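Local structure of putative fimbrium anchoring subunit Fim4B (Bacteroides ovatus, 5CAG) at residues 118-123 and 136-141; 37-42 and 69-74. The protein probably serves as the anchoring subunit of a fimbrium, being a predicted outer-membrane lipoprotein that would tie the pilus to the bacterial cell surface. All coordinates share one frame; numbering follows the deposited sequence.

Contact 1 (118-123 and 136-141). With SO4 (sulfate ion), chain D.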
loop_
_atom_site.group_PDB
_atom_site.type_symbol
_atom_site.label_atom_id
_atom_site.label_comp_id
_atom_site.label_asym_id
_atom_site.label_seq_id
_atom_site.Cartn_x
_atom_site.Cartn_y
_atom_site.Cartn_z
ATOM N N TYR A 118 -6.712 0.227 -3.890
ATOM C CA TYR A 118 -8.064 0.485 -3.410
ATOM C C TYR A 118 -8.623 -0.808 -2.891
ATOM O O TYR A 118 -8.589 -1.815 -3.593
ATOM C CB TYR A 118 -8.942 1.093 -4.502
ATOM C CG TYR A 118 -8.310 2.298 -5.148
ATOM C CD1 TYR A 118 -8.331 3.544 -4.527
ATOM C CD2 TYR A 118 -7.655 2.190 -6.371
ATOM C CE1 TYR A 118 -7.731 4.657 -5.119
ATOM C CE2 TYR A 118 -7.031 3.289 -6.959
ATOM C CZ TYR A 118 -7.072 4.520 -6.335
ATOM O OH TYR A 118 -6.461 5.581 -6.966
ATOM N N VAL A 119 -9.011 -0.830 -1.625
ATOM C CA VAL A 119 -9.462 -2.065 -1.007
ATOM C C VAL A 119 -10.810 -1.881 -0.324
ATOM O O VAL A 119 -11.117 -0.812 0.215
ATOM C CB VAL A 119 -8.380 -2.593 -0.005
ATOM C CG1 VAL A 119 -8.906 -3.709 0.907
ATOM C CG2 VAL A 119 -7.141 -3.073 -0.737
ATOM N N LEU A 120 -11.596 -2.964 -0.359
ATOM C CA LEU A 120 -12.806 -3.199 0.403
ATOM C C LEU A 120 -12.688 -4.590 1.005
ATOM O O LEU A 120 -12.406 -5.549 0.273
ATOM C CB LEU A 120 -14.102 -3.050 -0.399
ATOM C CG LEU A 120 -15.347 -3.579 0.329
ATOM C CD1 LEU A 120 -15.718 -2.701 1.500
ATOM C CD2 LEU A 120 -16.495 -3.746 -0.600
ATOM N N ASN A 121 -12.843 -4.702 2.330
ATOM C CA ASN A 121 -12.815 -6.017 2.965
ATOM C C ASN A 121 -13.922 -6.100 4.012
ATOM O O ASN A 121 -14.010 -5.245 4.909
ATOM C CB ASN A 121 -11.450 -6.387 3.534
ATOM C CG ASN A 121 -11.013 -5.592 4.720
ATOM O OD1 ASN A 121 -10.583 -4.433 4.609
ATOM N ND2 ASN A 121 -11.078 -6.230 5.873
ATOM N N ILE A 122 -14.831 -7.079 3.812
ATOM C CA ILE A 122 -15.977 -7.355 4.682
ATOM C C ILE A 122 -15.660 -8.657 5.395
ATOM O O ILE A 122 -15.405 -9.653 4.708
ATOM C CB ILE A 122 -17.292 -7.435 3.863
ATOM C CG1 ILE A 122 -17.534 -6.160 3.046
ATOM C CG2 ILE A 122 -18.473 -7.755 4.765
ATOM C CD1 ILE A 122 -18.392 -6.359 1.809
ATOM N N ASP A 123 -15.591 -8.651 6.746
ATOM C CA ASP A 123 -15.277 -9.867 7.495
ATOM C C ASP A 123 -16.407 -10.891 7.367
ATOM O O ASP A 123 -16.122 -12.086 7.277
ATOM C CB ASP A 123 -14.982 -9.583 8.970
ATOM C CG ASP A 123 -13.670 -8.887 9.288
ATOM O OD1 ASP A 123 -12.742 -8.910 8.421
ATOM O OD2 ASP A 123 -13.536 -8.375 10.424
ATOM N N LEU A 136 -25.454 -5.173 -4.411
ATOM C CA LEU A 136 -24.462 -4.596 -3.504
ATOM C C LEU A 136 -24.003 -3.219 -4.040
ATOM O O LEU A 136 -23.735 -3.092 -5.242
ATOM C CB LEU A 136 -23.234 -5.523 -3.387
ATOM C CG LEU A 136 -23.250 -6.806 -2.556
ATOM C CD1 LEU A 136 -23.620 -6.579 -1.127
ATOM C CD2 LEU A 136 -23.931 -7.938 -3.257
ATOM N N ASP A 137 -23.903 -2.203 -3.176
ATOM C CA ASP A 137 -23.416 -0.901 -3.620
ATOM C C ASP A 137 -22.154 -0.594 -2.842
ATOM O O ASP A 137 -22.216 -0.275 -1.663
ATOM C CB ASP A 137 -24.482 0.177 -3.473
ATOM C CG ASP A 137 -25.485 0.147 -4.595
ATOM O OD1 ASP A 137 -26.356 -0.747 -4.585
ATOM O OD2 ASP A 137 -25.401 1.017 -5.484
ATOM N N TRP A 138 -21.008 -0.804 -3.475
ATOM C CA TRP A 138 -19.721 -0.668 -2.824
ATOM C C TRP A 138 -18.952 0.510 -3.341
ATOM O O TRP A 138 -19.234 1.026 -4.414
ATOM C CB TRP A 138 -18.896 -1.960 -3.013
ATOM C CG TRP A 138 -19.463 -3.189 -2.349
ATOM C CD1 TRP A 138 -20.310 -3.225 -1.283
ATOM C CD2 TRP A 138 -19.113 -4.551 -2.623
ATOM N NE1 TRP A 138 -20.542 -4.522 -0.905
ATOM C CE2 TRP A 138 -19.813 -5.359 -1.702
ATOM C CE3 TRP A 138 -18.274 -5.175 -3.562
ATOM C CZ2 TRP A 138 -19.719 -6.759 -1.701
ATOM C CZ3 TRP A 138 -18.207 -6.567 -3.581
ATOM C CH2 TRP A 138 -18.907 -7.341 -2.645
ATOM N N LYS A 139 -18.001 0.952 -2.524
ATOM C CA LYS A 139 -17.037 2.040 -2.717
ATOM C C LYS A 139 -15.723 1.500 -2.197
ATOM O O LYS A 139 -15.734 0.758 -1.207
ATOM C CB LYS A 139 -17.483 3.296 -1.955
ATOM C CG LYS A 139 -16.586 4.493 -2.175
ATOM C CD LYS A 139 -17.205 5.824 -1.780
ATOM C CE LYS A 139 -17.817 6.579 -2.941
ATOM N NZ LYS A 139 -18.546 7.804 -2.480
ATOM N N LEU A 140 -14.610 1.760 -2.878
ATOM C CA LEU A 140 -13.379 1.179 -2.368
ATOM C C LEU A 140 -12.604 2.210 -1.599
ATOM O O LEU A 140 -12.917 3.397 -1.690
ATOM C CB LEU A 140 -12.577 0.588 -3.508
ATOM C CG LEU A 140 -12.665 -0.913 -3.651
ATOM C CD1 LEU A 140 -14.091 -1.371 -3.867
ATOM C CD2 LEU A 140 -11.818 -1.372 -4.793
ATOM N N GLU A 141 -11.642 1.780 -0.790
ATOM C CA GLU A 141 -10.893 2.732 0.023
ATOM C C GLU A 141 -9.423 2.814 -0.418
ATOM O O GLU A 141 -8.795 1.774 -0.618
ATOM C CB GLU A 141 -11.005 2.348 1.510
ATOM C CG GLU A 141 -9.943 2.953 2.407
ATOM C CD GLU A 141 -9.921 2.472 3.839
ATOM O OE1 GLU A 141 -10.425 1.360 4.134
ATOM O OE2 GLU A 141 -9.313 3.190 4.660
HETATM S S SO4 D . -5.456 9.696 -6.952
HETATM O O1 SO4 D . -4.385 9.205 -7.829
HETATM O O2 SO4 D . -6.578 10.181 -7.748
HETATM O O3 SO4 D . -5.898 8.609 -6.070
HETATM O O4 SO4 D . -4.960 10.808 -6.145
#

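Contact 2 (37-42 and 69-74)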
loop_
_atom_site.group_PDB
_atom_site.type_symbol
_atom_site.label_atom_id
_atom_site.label_comp_id
_atom_site.label_asym_id
_atom_site.label_seq_id
_atom_site.Cartn_x
_atom_site.Cartn_y
_atom_site.Cartn_z
ATOM N N VAL A 37 -11.261 -4.418 -11.208
ATOM C CA VAL A 37 -11.071 -4.953 -9.850
ATOM C C VAL A 37 -11.239 -6.464 -9.790
ATOM O O VAL A 37 -11.893 -7.043 -10.647
ATOM C CB VAL A 37 -12.003 -4.301 -8.794
ATOM C CG1 VAL A 37 -11.850 -2.783 -8.761
ATOM C CG2 VAL A 37 -13.461 -4.707 -8.993
ATOM N N ARG A 38 -10.684 -7.085 -8.743
ATOM C CA ARG A 38 -10.819 -8.513 -8.468
ATOM C C ARG A 38 -11.656 -8.656 -7.220
ATOM O O ARG A 38 -11.479 -7.866 -6.282
ATOM C CB ARG A 38 -9.465 -9.219 -8.313
ATOM C CG ARG A 38 -9.580 -10.738 -8.488
ATOM C CD ARG A 38 -8.629 -11.427 -7.550
ATOM N NE ARG A 38 -8.357 -12.825 -7.892
ATOM C CZ ARG A 38 -7.246 -13.462 -7.526
ATOM N NH1 ARG A 38 -6.298 -12.823 -6.847
ATOM N NH2 ARG A 38 -7.059 -14.731 -7.862
ATOM N N VAL A 39 -12.623 -9.594 -7.230
ATOM C CA VAL A 39 -13.548 -9.819 -6.123
ATOM C C VAL A 39 -13.400 -11.256 -5.652
ATOM O O VAL A 39 -13.518 -12.189 -6.460
ATOM C CB VAL A 39 -15.016 -9.495 -6.500
ATOM C CG1 VAL A 39 -15.930 -9.641 -5.295
ATOM C CG2 VAL A 39 -15.169 -8.111 -7.128
ATOM N N ILE A 40 -13.108 -11.456 -4.362
ATOM C CA ILE A 40 -12.981 -12.828 -3.867
ATOM C C ILE A 40 -13.916 -13.017 -2.700
ATOM O O ILE A 40 -13.933 -12.206 -1.779
ATOM C CB ILE A 40 -11.546 -13.297 -3.514
ATOM C CG1 ILE A 40 -10.535 -12.935 -4.592
ATOM C CG2 ILE A 40 -11.528 -14.799 -3.261
ATOM C CD1 ILE A 40 -9.135 -12.882 -4.066
ATOM N N PHE A 41 -14.670 -14.104 -2.743
ATOM C CA PHE A 41 -15.613 -14.510 -1.724
ATOM C C PHE A 41 -15.076 -15.743 -1.002
ATOM O O PHE A 41 -15.077 -16.821 -1.586
ATOM C CB PHE A 41 -16.955 -14.818 -2.393
ATOM C CG PHE A 41 -17.841 -13.626 -2.644
ATOM C CD1 PHE A 41 -17.631 -12.803 -3.742
ATOM C CD2 PHE A 41 -18.919 -13.356 -1.813
ATOM C CE1 PHE A 41 -18.478 -11.724 -3.993
ATOM C CE2 PHE A 41 -19.750 -12.267 -2.057
ATOM C CZ PHE A 41 -19.536 -11.473 -3.156
ATOM N N TYR A 42 -14.583 -15.600 0.234
ATOM C CA TYR A 42 -14.067 -16.753 0.960
ATOM C C TYR A 42 -15.198 -17.340 1.811
ATOM O O TYR A 42 -15.738 -16.652 2.682
ATOM C CB TYR A 42 -12.833 -16.414 1.812
ATOM C CG TYR A 42 -11.673 -15.840 1.030
ATOM C CD1 TYR A 42 -11.559 -14.469 0.817
ATOM C CD2 TYR A 42 -10.663 -16.660 0.544
ATOM C CE1 TYR A 42 -10.484 -13.934 0.115
ATOM C CE2 TYR A 42 -9.579 -16.133 -0.153
ATOM C CZ TYR A 42 -9.494 -14.769 -0.364
ATOM O OH TYR A 42 -8.445 -14.240 -1.074
ATOM N N TYR A 69 -19.788 -15.623 3.906
ATOM C CA TYR A 69 -18.484 -15.349 3.309
ATOM C C TYR A 69 -17.724 -14.210 3.960
ATOM O O TYR A 69 -18.285 -13.401 4.700
ATOM C CB TYR A 69 -18.653 -14.939 1.835
ATOM C CG TYR A 69 -19.292 -15.970 0.950
ATOM C CD1 TYR A 69 -18.525 -16.943 0.315
ATOM C CD2 TYR A 69 -20.655 -15.935 0.684
ATOM C CE1 TYR A 69 -19.110 -17.900 -0.510
ATOM C CE2 TYR A 69 -21.254 -16.891 -0.134
ATOM C CZ TYR A 69 -20.475 -17.864 -0.739
ATOM O OH TYR A 69 -21.055 -18.793 -1.560
ATOM N N SER A 70 -16.459 -14.100 3.586
ATOM C CA SER A 70 -15.572 -12.988 3.867
ATOM C C SER A 70 -15.273 -12.433 2.477
ATOM O O SER A 70 -15.122 -13.235 1.556
ATOM C CB SER A 70 -14.338 -13.460 4.621
ATOM O OG SER A 70 -14.651 -13.842 5.949
ATOM N N VAL A 71 -15.304 -11.115 2.261
ATOM C CA VAL A 71 -15.112 -10.619 0.891
ATOM C C VAL A 71 -13.909 -9.673 0.790
ATOM O O VAL A 71 -13.620 -8.940 1.747
ATOM C CB VAL A 71 -16.406 -9.925 0.358
ATOM C CG1 VAL A 71 -16.272 -9.524 -1.108
ATOM C CG2 VAL A 71 -17.629 -10.806 0.549
ATOM N N VAL A 72 -13.236 -9.672 -0.379
ATOM C CA VAL A 72 -12.149 -8.737 -0.689
ATOM C C VAL A 72 -12.360 -8.182 -2.102
ATOM O O VAL A 72 -12.759 -8.917 -3.008
ATOM C CB VAL A 72 -10.685 -9.240 -0.517
ATOM C CG1 VAL A 72 -10.352 -9.564 0.926
ATOM C CG2 VAL A 72 -10.371 -10.410 -1.430
ATOM N N VAL A 73 -12.124 -6.880 -2.276
ATOM C CA VAL A 73 -12.205 -6.223 -3.576
ATOM C C VAL A 73 -11.015 -5.314 -3.683
ATOM O O VAL A 73 -10.864 -4.406 -2.849
ATOM C CB VAL A 73 -13.508 -5.441 -3.854
ATOM C CG1 VAL A 73 -13.558 -5.011 -5.316
ATOM C CG2 VAL A 73 -14.739 -6.248 -3.489
ATOM N N TYR A 74 -10.166 -5.537 -4.682
ATOM C CA TYR A 74 -9.013 -4.674 -4.856
ATOM C C TYR A 74 -8.762 -4.468 -6.356
ATOM O O TYR A 74 -9.261 -5.248 -7.166
ATOM C CB TYR A 74 -7.795 -5.249 -4.120
ATOM C CG TYR A 74 -7.278 -6.551 -4.699
ATOM C CD1 TYR A 74 -6.344 -6.556 -5.729
ATOM C CD2 TYR A 74 -7.702 -7.779 -4.196
ATOM C CE1 TYR A 74 -5.865 -7.749 -6.264
ATOM C CE2 TYR A 74 -7.240 -8.986 -4.741
ATOM C CZ TYR A 74 -6.323 -8.963 -5.780
ATOM O OH TYR A 74 -5.836 -10.129 -6.327
#

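Contact 1 (118-123 and 136-141)
This contact joins the two strands of a beta hairpin, 118-127 and 134-154, which pair at one end of the segments and diverge toward the turn, Leu136 and Trp138 bonding through their backbones to strand 20-25 while Leu120 and Ile122 bond to strand 67-75. The axes of strand segments 118-122 and 136-139, with N-to-C directions 134° apart, come no nearer than 8.3 Å. Val119 and Glu141, at the end away from the turn, form the one hydrogen-bonded pair between the segments. Val119 N meets Glu141 O at 2.8 Å on an in-plane lone pair, and the return bond, from Glu141 N, reaches Val119 O from above the carbonyl plane. Leu120, its CG anti to the backbone N (chi1 168°), sends CD2 onto one face of the Trp138 indole, 3.6 Å from the five-membered-ring centroid and 20° off the normal, a CH-pi contact. Ile122 CD1 approaches obliquely, 3.8 Å from Trp138 CZ2, whereas CB of Leu136 lies over the opposite indole face. Nearer the paired end, Leu140 CD1 lies 3.9 Å from Leu120 CB, and its CD2 3.8 Å from Tyr118 CB. The Tyr118 ring leads away, and its OH makes a weak hydrogen bond of 3.2 Å to O3 of a sulfate, probably from the crystallisation liquor, also hydrogen-bonded to Thr30 and Lys146. Glu141 OE2 makes a salt bridge to Lys206 and accepts a hydrogen bond from Glu210 N. Between the segments hydrogen bonding is confined to one backbone pair; beyond it apolar carbon fastens the strands across the interior.

Contact 2 (37-42 and 69-74)
Tyr74, Tyr42 and Arg38 bury the most surface where the antiparallel neighbours 37-42 and 69-74 run edge to edge inside a sheet, and all three project from the same side of it. Tyr74 has CG between its backbone N and carbonyl carbon (chi1 67°), which brings the ring back beside Arg38. One face of the phenol takes Arg38 CB, 4.0 Å above its plane. The arginine, with CG anti to the backbone N and the chain bent at chi2, runs alongside the ring, its guanidinium turned 76° from the ring plane. Arg38 NH1 donates to Tyr74 OH over 2.8 Å, with the oxygen close to the guanidinium plane; NH2 takes Asp52 and Glu86 in salt bridges, and Ile40 CD1 sits over one guanidinium face. Tyr42 lies across the next part of this side: Ile40 CG2 is 3.5 Å above one face of its ring, and CE1 meets Val72 CG2 at 3.8 Å, while its OH bonds to Glu86 O. Beneath them three hydrogen-bonded pairs, Arg38 with Tyr74, Ile40 with Val72 and Tyr42 with Ser70, give six backbone bonds. On the other side, Val39, Phe41, Val71 and Val73 present carbon. There Phe41 turns its edge to the face of Tyr69, whose OH bonds to Pro65 O, in a T-shaped stack, centroids 5.4 Å apart and planes at 90°, and Val71 CG2 lies over the face of Phe41, 4.0 Å from its centroid. The buried guanidinium is held by two carboxylates, which should keep it protonated, and by the phenol oxygen, which accepts from NH1; these partners probably fix its rotation.

In the fold
Both contacts are buried, and they share a sheet: 37-42, 69-74 and 118-123 follow one another across it. Ile122 O meets Val71 N at 2.9 Å, and Asp123 O meets Ser70 OG at 2.6 Å, probable hydrogen bonds. Contact 2 is pairing within the sheet, with a full backbone ladder and a charged, phenolic side; contact 1 leads out of it toward strand 20-25, with a single bonded pair and mostly apolar packing. Trp138 and Leu140 pack on Val71 and Val73 in the interior of this FimB/Mfa2-family domain (DUF5119, transthyretin clan), an arrangement consistent with a beta sandwich, as in the transthyretin-like folds.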